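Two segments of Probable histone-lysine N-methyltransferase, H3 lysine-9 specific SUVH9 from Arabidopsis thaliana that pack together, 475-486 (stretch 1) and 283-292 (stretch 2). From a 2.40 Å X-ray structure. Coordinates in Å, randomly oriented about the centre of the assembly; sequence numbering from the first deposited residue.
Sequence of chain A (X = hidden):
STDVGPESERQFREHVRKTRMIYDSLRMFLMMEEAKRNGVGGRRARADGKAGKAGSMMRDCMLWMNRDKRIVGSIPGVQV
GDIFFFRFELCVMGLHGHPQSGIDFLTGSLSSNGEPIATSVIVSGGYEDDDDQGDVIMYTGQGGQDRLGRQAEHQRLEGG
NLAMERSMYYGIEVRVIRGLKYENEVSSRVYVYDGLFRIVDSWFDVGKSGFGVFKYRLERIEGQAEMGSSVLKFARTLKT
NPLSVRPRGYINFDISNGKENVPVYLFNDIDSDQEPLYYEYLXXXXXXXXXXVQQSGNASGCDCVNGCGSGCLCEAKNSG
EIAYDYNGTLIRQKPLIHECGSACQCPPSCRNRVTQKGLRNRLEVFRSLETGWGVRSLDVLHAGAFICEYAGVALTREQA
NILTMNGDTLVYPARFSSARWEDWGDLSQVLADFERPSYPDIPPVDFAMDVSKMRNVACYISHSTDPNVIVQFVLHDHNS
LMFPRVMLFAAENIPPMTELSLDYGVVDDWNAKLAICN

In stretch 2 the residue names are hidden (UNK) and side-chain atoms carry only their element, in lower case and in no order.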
ATOM      1  N   LEU A 475      13.243 -17.381  -8.005  1.00 29.32           N
ATOM      2  CA  LEU A 475      13.262 -18.752  -8.384  1.00 28.86           C
ATOM      3  C   LEU A 475      12.395 -19.558  -7.473  1.00 31.69           C
ATOM      4  O   LEU A 475      12.452 -19.426  -6.276  1.00 33.90           O
ATOM      5  CB  LEU A 475      14.667 -19.275  -8.346  1.00 19.94           C
ATOM      6  CG  LEU A 475      15.584 -18.777  -9.410  1.00 22.12           C
ATOM      7  CD1 LEU A 475      16.985 -19.145  -9.037  1.00 21.67           C
ATOM      8  CD2 LEU A 475      15.206 -19.342 -10.758  1.00 22.44           C
ATOM      9  N   HIS A 476      11.544 -20.378  -8.043  1.00 36.51           N
ATOM     10  CA  HIS A 476      10.849 -21.358  -7.261  1.00 37.06           C
ATOM     11  C   HIS A 476      10.702 -22.681  -7.911  1.00 37.75           C
ATOM     12  O   HIS A 476      11.052 -23.689  -7.350  1.00 41.42           O
ATOM     13  CB  HIS A 476       9.543 -20.854  -6.710  1.00 24.98           C
ATOM     14  CG  HIS A 476       8.568 -20.480  -7.743  1.00 24.69           C
ATOM     15  ND1 HIS A 476       7.729 -21.336  -8.265  1.00 29.11           N
ATOM     16  CD2 HIS A 476       8.328 -19.297  -8.339  1.00 20.42           C
ATOM     17  CE1 HIS A 476       6.991 -20.717  -9.152  1.00 27.03           C
ATOM     18  NE2 HIS A 476       7.343 -19.472  -9.168  1.00 23.70           N
ATOM     19  N   ASP A 477      10.071 -22.698  -9.052  1.00 27.03           N
ATOM     20  CA  ASP A 477       9.872 -23.908  -9.800  1.00 27.16           C
ATOM     21  C   ASP A 477      11.080 -24.558 -10.498  1.00 24.16           C
ATOM     22  O   ASP A 477      11.067 -25.706 -10.731  1.00 27.58           O
ATOM     23  CB  ASP A 477       8.667 -23.780 -10.703  1.00 31.80           C
ATOM     24  CG  ASP A 477       8.847 -22.758 -11.726  1.00 32.33           C
ATOM     25  OD1 ASP A 477       9.535 -21.785 -11.474  1.00 30.26           O
ATOM     26  OD2 ASP A 477       8.278 -22.941 -12.770  1.00 31.13           O
ATOM     27  N   HIS A 478      12.080 -23.783 -10.834  1.00 22.09           N
ATOM     28  CA  HIS A 478      13.265 -24.259 -11.456  1.00 25.68           C
ATOM     29  C   HIS A 478      14.447 -23.644 -10.812  1.00 28.03           C
ATOM     30  O   HIS A 478      14.285 -22.730 -10.050  1.00 29.17           O
ATOM     31  CB  HIS A 478      13.234 -23.994 -12.935  1.00 26.36           C
ATOM     32  CG  HIS A 478      13.600 -22.611 -13.336  1.00 26.89           C
ATOM     33  ND1 HIS A 478      14.802 -22.127 -13.204  1.00 30.37           N
ATOM     34  CD2 HIS A 478      12.878 -21.650 -13.945  1.00 28.62           C
ATOM     35  CE1 HIS A 478      14.843 -20.914 -13.667  1.00 35.67           C
ATOM     36  NE2 HIS A 478      13.670 -20.620 -14.128  1.00 33.78           N
ATOM     37  N   ASN A 479      15.640 -24.139 -11.081  1.00 23.86           N
ATOM     38  CA  ASN A 479      16.850 -23.588 -10.474  1.00 28.55           C
ATOM     39  C   ASN A 479      17.934 -23.060 -11.415  1.00 26.98           C
ATOM     40  O   ASN A 479      19.122 -23.163 -11.117  1.00 27.63           O
ATOM     41  CB  ASN A 479      17.452 -24.579  -9.477  1.00 65.10           C
ATOM     42  CG  ASN A 479      17.318 -24.105  -8.049  1.00 76.89           C
ATOM     43  OD1 ASN A 479      17.209 -22.906  -7.792  1.00 79.34           O
ATOM     44  ND2 ASN A 479      17.319 -25.040  -7.112  1.00 82.42           N
ATOM     45  N   SER A 480      17.525 -22.473 -12.532  1.00 25.34           N
ATOM     46  CA  SER A 480      18.475 -21.870 -13.455  1.00 31.37           C
ATOM     47  C   SER A 480      18.662 -20.390 -13.153  1.00 26.44           C
ATOM     48  O   SER A 480      17.729 -19.603 -13.308  1.00 23.91           O
ATOM     49  CB  SER A 480      18.005 -22.042 -14.898  1.00 58.08           C
ATOM     50  OG  SER A 480      18.859 -21.349 -15.793  1.00 63.02           O
ATOM     51  N   LEU A 481      19.868 -20.014 -12.730  1.00 29.97           N
ATOM     52  CA  LEU A 481      20.192 -18.613 -12.454  1.00 31.30           C
ATOM     53  C   LEU A 481      19.979 -17.709 -13.666  1.00 31.67           C
ATOM     54  O   LEU A 481      19.711 -16.519 -13.521  1.00 34.44           O
ATOM     55  CB  LEU A 481      21.637 -18.473 -11.964  1.00 35.72           C
ATOM     56  CG  LEU A 481      21.972 -18.811 -10.508  1.00 39.14           C
ATOM     57  CD1 LEU A 481      20.721 -19.029  -9.668  1.00 37.53           C
ATOM     58  CD2 LEU A 481      22.898 -20.014 -10.426  1.00 42.37           C
ATOM     59  N   MET A 482      20.100 -18.281 -14.859  1.00 31.31           N
ATOM     60  CA  MET A 482      19.960 -17.516 -16.093  1.00 29.30           C
ATOM     61  C   MET A 482      18.512 -17.112 -16.357  1.00 25.98           C
ATOM     62  O   MET A 482      18.255 -16.123 -17.046  1.00 26.18           O
ATOM     63  CB  MET A 482      20.494 -18.319 -17.281  1.00 41.54           C
ATOM     64  CG  MET A 482      21.905 -18.873 -17.097  1.00 46.71           C
ATOM     65  SD  MET A 482      23.217 -17.646 -17.280  1.00109.93           S
ATOM     66  CE  MET A 482      23.444 -17.092 -15.589  1.00 66.03           C
ATOM     67  N   PHE A 483      17.569 -17.872 -15.811  1.00 25.71           N
ATOM     68  CA  PHE A 483      16.159 -17.638 -16.110  1.00 27.79           C
ATOM     69  C   PHE A 483      15.238 -17.512 -14.893  1.00 26.03           C
ATOM     70  O   PHE A 483      14.256 -18.243 -14.785  1.00 23.32           O
ATOM     71  CB  PHE A 483      15.633 -18.738 -17.034  1.00 31.89           C
ATOM     72  CG  PHE A 483      16.056 -18.581 -18.464  1.00 37.53           C
ATOM     73  CD1 PHE A 483      15.441 -17.647 -19.280  1.00 37.49           C
ATOM     74  CD2 PHE A 483      17.061 -19.372 -18.998  1.00 41.09           C
ATOM     75  CE1 PHE A 483      15.823 -17.501 -20.599  1.00 39.98           C
ATOM     76  CE2 PHE A 483      17.449 -19.229 -20.318  1.00 42.96           C
ATOM     77  CZ  PHE A 483      16.828 -18.292 -21.119  1.00 42.41           C
ATOM     78  N   PRO A 484      15.530 -16.567 -13.984  1.00 20.94           N
ATOM     79  CA  PRO A 484      14.605 -16.420 -12.860  1.00 19.97           C
ATOM     80  C   PRO A 484      13.319 -15.757 -13.322  1.00 19.75           C
ATOM     81  O   PRO A 484      13.299 -15.132 -14.380  1.00 19.55           O
ATOM     82  CB  PRO A 484      15.358 -15.483 -11.918  1.00 19.83           C
ATOM     83  CG  PRO A 484      16.170 -14.637 -12.834  1.00 24.29           C
ATOM     84  CD  PRO A 484      16.592 -15.545 -13.962  1.00 24.60           C
ATOM     85  N   ARG A 485      12.255 -15.888 -12.542  1.00 23.33           N
ATOM     86  CA  ARG A 485      11.006 -15.226 -12.881  1.00 18.07           C
ATOM     87  C   ARG A 485      11.038 -13.755 -12.480  1.00 17.63           C
ATOM     88  O   ARG A 485      11.857 -13.336 -11.661  1.00 17.62           O
ATOM     89  CB  ARG A 485       9.818 -15.948 -12.243  1.00 17.71           C
ATOM     90  CG  ARG A 485       9.702 -17.393 -12.697  1.00 18.48           C
ATOM     91  CD  ARG A 485       8.379 -18.017 -12.315  1.00 18.21           C
ATOM     92  NE  ARG A 485       8.249 -19.342 -12.909  1.00 20.92           N
ATOM     93  CZ  ARG A 485       7.649 -19.591 -14.069  1.00 22.78           C
ATOM     94  NH1 ARG A 485       7.588 -20.834 -14.533  1.00 20.34           N
ATOM     95  NH2 ARG A 485       7.106 -18.600 -14.764  1.00 19.17           N
ATOM     96  N   VAL A 486      10.152 -12.975 -13.085  1.00 17.41           N
ATOM     97  CA  VAL A 486      10.045 -11.557 -12.792  1.00 19.08           C
ATOM     98  C   VAL A 486       8.807 -11.346 -11.933  1.00 18.28           C
ATOM     99  O   VAL A 486       7.682 -11.529 -12.402  1.00 21.18           O
ATOM    100  CB  VAL A 486       9.928 -10.736 -14.095  1.00 27.66           C
ATOM    101  CG1 VAL A 486      10.002  -9.247 -13.805  1.00 22.87           C
ATOM    102  CG2 VAL A 486      11.020 -11.150 -15.080  1.00 26.12           C
ATOM    103  N   UNK A 283      -0.585 -16.890 -17.527  1.00 28.94           N
ATOM    104  CA  UNK A 283      -0.487 -16.500 -16.122  1.00 28.10           C
ATOM    105  C   UNK A 283       0.933 -16.577 -15.569  1.00 26.10           C
ATOM    106  O   UNK A 283       1.279 -15.864 -14.629  1.00 28.50           O
ATOM    107  c   UNK A 283      -1.438 -17.330 -15.271  1.00 18.67           C
ATOM    108  N   UNK A 284       1.748 -17.449 -16.149  1.00 18.18           N
ATOM    109  CA  UNK A 284       3.128 -17.605 -15.711  1.00 18.68           C
ATOM    110  C   UNK A 284       4.055 -17.570 -16.917  1.00 18.58           C
ATOM    111  O   UNK A 284       3.697 -18.051 -17.989  1.00 19.81           O
ATOM    112  n   UNK A 284       1.926 -21.310 -12.925  1.00 42.02           N
ATOM    113  c   UNK A 284       3.309 -18.924 -14.959  1.00 25.21           C
ATOM    114  c   UNK A 284       2.787 -20.299 -12.915  1.00 40.35           C
ATOM    115  c   UNK A 284       2.413 -19.086 -13.743  1.00 30.90           C
ATOM    116  o   UNK A 284       3.845 -20.332 -12.283  1.00 42.81           O
ATOM    117  N   UNK A 285       5.243 -17.003 -16.738  1.00 18.28           N
ATOM    118  CA  UNK A 285       6.218 -16.910 -17.818  1.00 18.33           C
ATOM    119  C   UNK A 285       6.553 -18.282 -18.397  1.00 21.52           C
ATOM    120  O   UNK A 285       6.782 -19.240 -17.660  1.00 23.25           O
ATOM    121  c   UNK A 285       7.513 -16.209 -17.354  1.00 17.72           C
ATOM    122  c   UNK A 285       8.688 -16.569 -18.261  1.00 18.37           C
ATOM    123  o   UNK A 285       7.321 -14.790 -17.386  1.00 17.74           O
ATOM    124  N   UNK A 286       6.553 -18.371 -19.723  1.00 23.31           N
ATOM    125  CA  UNK A 286       6.921 -19.607 -20.400  1.00 23.35           C
ATOM    126  C   UNK A 286       8.398 -19.607 -20.787  1.00 23.18           C
ATOM    127  O   UNK A 286       8.843 -18.801 -21.604  1.00 22.68           O
ATOM    128  c   UNK A 286       6.047 -19.828 -21.632  1.00 21.28           C
ATOM    129  o   UNK A 286       6.508 -20.941 -22.378  1.00 24.95           O
ATOM    130  N   UNK A 287       9.154 -20.514 -20.182  1.00 21.44           N
ATOM    131  CA  UNK A 287      10.568 -20.660 -20.485  1.00 21.92           C
ATOM    132  C   UNK A 287      10.733 -21.617 -21.662  1.00 23.03           C
ATOM    133  O   UNK A 287       9.855 -22.440 -21.912  1.00 23.59           O
ATOM    134  c   UNK A 287      12.209 -18.015 -17.268  1.00 20.10           C
ATOM    135  c   UNK A 287      11.327 -21.131 -19.238  1.00 22.15           C
ATOM    136  c   UNK A 287      10.641 -19.288 -15.981  1.00 20.27           C
ATOM    137  c   UNK A 287      10.605 -20.248 -16.992  1.00 21.00           C
ATOM    138  c   UNK A 287      11.444 -18.174 -16.121  1.00 19.81           C
ATOM    139  c   UNK A 287      12.170 -18.975 -18.267  1.00 20.79           C
ATOM    140  c   UNK A 287      11.371 -20.100 -18.141  1.00 21.24           C
ATOM    141  N   UNK A 288      11.841 -21.488 -22.411  1.00 28.42           N
ATOM    142  CA  UNK A 288      12.052 -22.313 -23.607  1.00 30.63           C
ATOM    143  C   UNK A 288      11.993 -23.803 -23.307  1.00 35.70           C
ATOM    144  O   UNK A 288      12.602 -24.251 -22.337  1.00 39.68           O
ATOM    145  c   UNK A 288      14.076 -21.191 -22.925  1.00 24.25           C
ATOM    146  c   UNK A 288      13.461 -21.915 -24.073  1.00 26.02           C
ATOM    147  c   UNK A 288      12.941 -20.530 -22.215  1.00 26.02           C
ATOM    148  N   UNK A 289      11.251 -24.557 -24.133  1.00 34.32           N
ATOM    149  CA  UNK A 289      11.088 -26.003 -23.976  1.00 38.21           C
ATOM    150  C   UNK A 289      12.439 -26.695 -23.904  1.00 44.41           C
ATOM    151  O   UNK A 289      13.292 -26.475 -24.767  1.00 44.66           O
ATOM    152  c   UNK A 289       9.622 -25.193 -25.673  1.00 27.69           C
ATOM    153  c   UNK A 289      10.516 -24.045 -25.303  1.00 26.56           C
ATOM    154  c   UNK A 289      10.355 -26.412 -25.257  1.00 31.19           C
ATOM    155  N   UNK A 290      12.632 -27.510 -22.873  1.00 52.34           N
ATOM    156  CA  UNK A 290      13.889 -28.205 -22.692  1.00 56.56           C
ATOM    157  C   UNK A 290      14.885 -27.434 -21.851  1.00 61.53           C
ATOM    158  O   UNK A 290      16.093 -27.556 -22.049  1.00 64.21           O
ATOM    159  N   UNK A 291      14.386 -26.634 -20.915  1.00 52.29           N
ATOM    160  CA  UNK A 291      15.195 -26.054 -19.881  1.00 53.32           C
ATOM    161  C   UNK A 291      14.945 -26.792 -18.613  1.00 55.58           C
ATOM    162  O   UNK A 291      15.835 -27.047 -17.828  1.00 52.38           O
ATOM    163  c   UNK A 291      16.445 -23.021 -18.651  1.00 64.58           C
ATOM    164  c   UNK A 291      14.814 -24.607 -19.616  1.00 63.52           C
ATOM    165  c   UNK A 291      15.423 -24.054 -18.312  1.00 63.24           C
ATOM    166  c   UNK A 291      14.440 -23.491 -17.315  1.00 59.24           C
ATOM    167  N   UNK A 292      13.684 -27.101 -18.405  1.00 56.52           N
ATOM    168  CA  UNK A 292      13.284 -27.660 -17.153  1.00 62.61           C
ATOM    169  C   UNK A 292      13.803 -29.067 -16.897  1.00 63.60           C
ATOM    170  O   UNK A 292      13.995 -29.865 -17.790  1.00 64.66           O
ATOM    171  c   UNK A 292       9.809 -26.106 -16.629  1.00100.13           C
ATOM    172  c   UNK A 292      11.399 -23.898 -16.506  1.00101.32           C
ATOM    173  c   UNK A 292       9.240 -24.872 -16.405  1.00 98.98           C
ATOM    174  c   UNK A 292      11.165 -26.263 -16.776  1.00100.31           C
ATOM    175  c   UNK A 292      11.960 -25.141 -16.698  1.00101.97           C
ATOM    176  c   UNK A 292      11.762 -27.645 -17.033  1.00 96.74           C
ATOM    177  c   UNK A 292      10.035 -23.768 -16.349  1.00 99.68           C
TER
HETATM  178  O   HOH W   1       5.357 -18.637 -11.310  1.00 18.87           O
HETATM  179  O   HOH W   2       8.282 -13.959 -14.842  1.00 11.51           O
HETATM  180  O   HOH W   3       6.150 -22.300 -16.821  1.00 20.18           O

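Position 283 has a single side-chain carbon. It lies out of reach of stretch 1. One carbon is alanine, Ala283.

Position 284 carries three carbons in a chain, the third bonded to one oxygen and one nitrogen. Its CB lies 3.8 Å from Arg485 NH2, and its oxygen sits over one face of the guanidinium. The amide is one carbon longer than asparagine's, so the residue is glutamine, Gln284. Water 1 donates to Gln284 OE1 at 2.5 Å and also bonds His476 NE2 at 3.0 Å.

Position 285 has one carbon carrying an oxygen and a carbon. Its CB is 3.5 Å from Arg485 NH2. This branching at CB is threonine, Thr285. Water 2 links Thr285 OG1, at 2.8 Å, to Val486 N, at 2.7 Å.

Position 286 shows one carbon, then one oxygen. CA-to-CB points away, and the side chain makes no contact with stretch 1. It is serine, Ser286.

Position 287 has one carbon and a ring of six carbons, with no oxygen on the ring. One ring carbon at 287 approaches Phe483 O at 3.1 Å, and another approaches Phe483 CB at 3.5 Å. The edge of His478 meets the face of this ring, with the planes at 89°. It is phenylalanine, Phe287.

Position 288 has three carbons closing a ring onto the backbone N. A ring carbon at 288 reaches Phe483 CZ at 4.4 Å. The closed ring marks proline, Pro288.

Position 289 again has three carbons closing a ring onto the backbone N, out of reach of stretch 1. It is Pro289.

Position 290 has no side-chain atoms. At its phi/psi of 91/31, a CB would be jammed against the carbonyl O of the preceding residue. It is Gly290.

Position 291 has four carbons, forked at the second. One branch lies over a face of the His478 ring, 4.2 Å from its centroid. The other branch carbon of 291 is 3.7 Å from Phe483 CD2. It is leucine, Leu291.

Position 292 has one carbon and a six-carbon ring, poorly ordered. A ring carbon at 292 lies 3.7 Å from His478 CD2. It is Phe292.

The contact combines an apolar patch with an anchored arginine. Asp477 OD2 holds Arg485 NH1 in a salt bridge at 2.8 Å. Arg485 NH2 donates to Thr285 O at 3.0 Å, while Phe287 and Gln284 cover opposite guanidinium faces. His478 is fixed within its own stretch: His478 ND1 accepts from Ser480 N at 2.8 Å, and His478 NE2 donates to Phe483 O at 2.5 Å. Its ring thus meets Phe287 and Leu291 in a set orientation.

Stretch 2 (283-292) AQTSFPPGLF
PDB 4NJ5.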